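Local coordinates for putative Glycerophosphoryl diester phosphodiesterase (Silicibacter pomeroyi, PDB 3L12), which is a putative member of the glycerophosphoryl diester phosphodiesterase family, a magnesium-bound protein with a TIM-barrel type of fold, at residues R284-G289 with R303-M308. Numbering follows the deposited sequence.
Sequences RMATTG and RILIDM
M308 reaches across from the end of helix 298-307 and lays its selenomethionine tip against A286. Its terminal CE does most of the touching. M308 CE lies 3.6 Å from A286 CB. The selenium follows just behind, with M308 SE 3.7 Å from A286 CB. The chain of M308 is extended at chi2 (176°) and bent at chi3 (71°), which turns the methyl off the line of the chain and brings it to A286.

The bond from CA to CB of A286 points toward 303-308. A286 meets M308 and also L305, whose CD2 is 3.9 Å from A286 CB. In L305 the CD2 methyl makes the approach, while the bond to CB heads to one side. The small alanine thus faces two larger side chains about one helical turn apart. A286 CA and L305 CA are the nearest alpha carbons, 7.6 Å apart.

T287 is modelled in two conformers. In one of them T287 OG1 lies 3.5 Å from M308 CE, a van der Waals contact, and the two side chains cross at about a right angle. In that conformer OG1 is also hydrogen-bonded to the carbonyl oxygen of R283, one turn back. R283 pairs with D307 in a salt bridge, a polar link between the same two helices beside the apolar patch.

Helix 279-288 ends at G289 in a Schellman motif. Strand 292-295 then leads into helix 298-307. This is helix-to-helix packing on the outer layer of a TIM-barrel fold, between the last two helices, joined in sequence by the last barrel strand.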
ATOM      1  N   ARG A 284       7.036 -18.701 -11.865  1.00  9.94           N
ATOM      2  CA  ARG A 284       8.124 -19.364 -12.607  1.00  8.67           C
ATOM      3  C   ARG A 284       9.473 -19.094 -11.941  1.00  7.68           C
ATOM      4  O   ARG A 284      10.286 -20.035 -11.811  1.00  8.86           O
ATOM      5  CB  ARG A 284       8.158 -18.913 -14.077  1.00  8.91           C
ATOM      6  CG  ARG A 284       9.155 -19.682 -14.908  1.00  9.93           C
ATOM      7  CD  ARG A 284       9.054 -19.364 -16.369  1.00 12.09           C
ATOM      8  NE  ARG A 284       9.526 -18.016 -16.670  1.00 13.32           N
ATOM      9  CZ  ARG A 284       8.752 -16.946 -16.826  1.00 15.14           C
ATOM     10  NH1 ARG A 284       7.423 -17.029 -16.750  1.00 15.62           N
ATOM     11  NH2 ARG A 284       9.317 -15.764 -17.062  1.00 16.04           N
HETATM   12  N   MSE A 285       9.695 -17.856 -11.472  1.00  8.81           N
HETATM   13  CA  MSE A 285      10.955 -17.530 -10.822  1.00  8.69           C
HETATM   14  C   MSE A 285      11.109 -18.285  -9.497  1.00  7.63           C
HETATM   15  O   MSE A 285      12.168 -18.810  -9.221  1.00  8.78           O
HETATM   16  CB  MSE A 285      11.157 -16.017 -10.588  1.00  9.29           C
HETATM   17  CG  MSE A 285      11.375 -15.206 -11.808  1.00  7.83           C
HETATM   18 SE   MSE A 285      12.916 -15.790 -12.899  0.75  6.43          SE
HETATM   19  CE  MSE A 285      12.042 -16.999 -14.078  1.00 10.87           C
ATOM     20  N   ALA A 286      10.035 -18.356  -8.701  1.00  8.13           N
ATOM     21  CA  ALA A 286      10.081 -19.158  -7.480  1.00  9.59           C
ATOM     22  C   ALA A 286      10.478 -20.614  -7.786  1.00  9.38           C
ATOM     23  O   ALA A 286      11.285 -21.209  -7.060  1.00 10.93           O
ATOM     24  CB  ALA A 286       8.736 -19.074  -6.681  1.00  9.47           C
ATOM     25  N   THR A 287       9.841 -21.221  -8.787  0.70  9.56           N
ATOM     26  CA  THR A 287      10.093 -22.617  -9.162  0.70 10.82           C
ATOM     27  C   THR A 287      11.541 -22.887  -9.591  0.70 10.87           C
ATOM     28  O   THR A 287      12.109 -23.959  -9.403  0.70 10.72           O
ATOM     29  CB  THR A 287       9.155 -23.024 -10.319  0.70 10.77           C
ATOM     30  OG1 THR A 287       7.798 -22.856  -9.899  0.70 12.54           O
ATOM     31  CG2 THR A 287       9.342 -24.466 -10.755  0.70 12.29           C
ATOM     32  N   THR A 288      12.480 -21.617 -10.303  0.60 10.98           N
ATOM     33  CA  THR A 288      13.835 -21.768 -10.758  0.60 11.76           C
ATOM     34  C   THR A 288      14.734 -21.972  -9.553  0.60 11.99           C
ATOM     35  O   THR A 288      15.870 -22.418  -9.689  0.60 13.43           O
ATOM     36  CB  THR A 288      14.332 -20.558 -11.547  0.60 12.55           C
ATOM     37  OG1 THR A 288      14.389 -19.431 -10.675  0.60 13.06           O
ATOM     38  CG2 THR A 288      13.414 -20.275 -12.722  0.60 12.10           C
ATOM     39  N   GLY A 289      14.266 -21.639  -8.361  1.00 13.31           N
ATOM     40  CA  GLY A 289      15.176 -21.763  -7.237  1.00 13.34           C
ATOM     41  C   GLY A 289      15.993 -20.497  -6.911  1.00 12.72           C
ATOM     42  O   GLY A 289      16.907 -20.572  -6.145  1.00 11.23           O
ATOM     43  N   ARG A 303       1.654 -13.338  -1.674  1.00  6.24           N
ATOM     44  CA  ARG A 303       0.517 -14.253  -1.835  1.00  4.81           C
ATOM     45  C   ARG A 303       0.808 -15.472  -2.716  1.00  6.40           C
ATOM     46  O   ARG A 303       0.361 -16.585  -2.423  1.00  5.33           O
ATOM     47  CB  ARG A 303      -0.694 -13.462  -2.296  1.00  6.71           C
ATOM     48  CG  ARG A 303      -1.275 -12.634  -1.179  1.00  8.57           C
ATOM     49  CD  ARG A 303      -2.121 -13.475  -0.146  1.00  6.64           C
ATOM     50  NE  ARG A 303      -3.234 -14.064  -0.886  1.00  6.69           N
ATOM     51  CZ  ARG A 303      -4.341 -13.422  -1.218  1.00  7.15           C
ATOM     52  NH1 ARG A 303      -4.665 -12.257  -0.644  1.00  6.80           N
ATOM     53  NH2 ARG A 303      -5.159 -13.982  -2.087  1.00  6.78           N
ATOM     54  N   ILE A 304       1.607 -15.262  -3.727  1.00  4.95           N
ATOM     55  CA  ILE A 304       2.026 -16.371  -4.614  1.00  5.60           C
ATOM     56  C   ILE A 304       2.962 -17.303  -3.850  1.00  6.24           C
ATOM     57  O   ILE A 304       2.771 -18.502  -3.879  1.00  5.07           O
ATOM     58  CB  ILE A 304       2.638 -15.877  -5.927  1.00  6.87           C
ATOM     59  CG1 ILE A 304       1.529 -15.328  -6.846  1.00  7.14           C
ATOM     60  CG2 ILE A 304       3.411 -16.981  -6.598  1.00  6.74           C
ATOM     61  CD1 ILE A 304       2.040 -14.464  -7.928  1.00  8.20           C
ATOM     62  N   LEU A 305       3.884 -16.747  -3.057  1.00  5.26           N
ATOM     63  CA  LEU A 305       4.766 -17.611  -2.245  1.00  5.89           C
ATOM     64  C   LEU A 305       3.966 -18.419  -1.229  1.00  5.82           C
ATOM     65  O   LEU A 305       4.136 -19.629  -1.116  1.00  4.70           O
ATOM     66  CB  LEU A 305       5.910 -16.835  -1.598  1.00  5.47           C
ATOM     67  CG  LEU A 305       6.902 -16.163  -2.554  1.00  5.12           C
ATOM     68  CD1 LEU A 305       7.898 -15.272  -1.813  1.00  6.99           C
ATOM     69  CD2 LEU A 305       7.654 -17.208  -3.404  1.00  5.74           C
ATOM     70  N   ILE A 306       3.022 -17.775  -0.550  1.00  4.44           N
ATOM     71  CA  ILE A 306       2.165 -18.507   0.378  1.00  5.93           C
ATOM     72  C   ILE A 306       1.353 -19.607  -0.336  1.00  5.76           C
ATOM     73  O   ILE A 306       1.219 -20.703   0.163  1.00  5.22           O
ATOM     74  CB  ILE A 306       1.175 -17.540   1.119  1.00  5.51           C
ATOM     75  CG1 ILE A 306       1.895 -16.588   2.084  1.00  7.34           C
ATOM     76  CG2 ILE A 306       0.056 -18.314   1.822  1.00  5.06           C
ATOM     77  CD1 ILE A 306       2.726 -17.246   3.152  1.00  6.43           C
ATOM     78  N   ASP A 307       0.819 -19.303  -1.512  1.00  6.04           N
ATOM     79  CA  ASP A 307       0.085 -20.280  -2.289  1.00  6.43           C
ATOM     80  C   ASP A 307       0.967 -21.516  -2.656  1.00  6.53           C
ATOM     81  O   ASP A 307       0.479 -22.659  -2.763  1.00  7.06           O
ATOM     82  CB  ASP A 307      -0.430 -19.657  -3.576  1.00  9.33           C
ATOM     83  CG  ASP A 307      -1.264 -20.655  -4.363  1.00 11.63           C
ATOM     84  OD1 ASP A 307      -2.420 -20.904  -3.935  1.00 10.02           O
ATOM     85  OD2 ASP A 307      -0.710 -21.270  -5.330  1.00 14.51           O
HETATM   86  N   MSE A 308       2.255 -21.265  -2.810  1.00  4.55           N
HETATM   87  CA  MSE A 308       3.269 -22.306  -3.084  1.00  3.60           C
HETATM   88  C   MSE A 308       3.842 -22.945  -1.838  1.00  4.87           C
HETATM   89  O   MSE A 308       4.745 -23.780  -1.920  1.00  6.40           O
HETATM   90  CB  MSE A 308       4.459 -21.706  -3.926  1.00  5.75           C
HETATM   91  CG  MSE A 308       3.968 -21.191  -5.233  1.00  6.80           C
HETATM   92 SE   MSE A 308       5.327 -20.316  -6.277  0.75  4.31          SE
HETATM   93  CE  MSE A 308       6.429 -21.818  -6.801  1.00  9.82           C
TER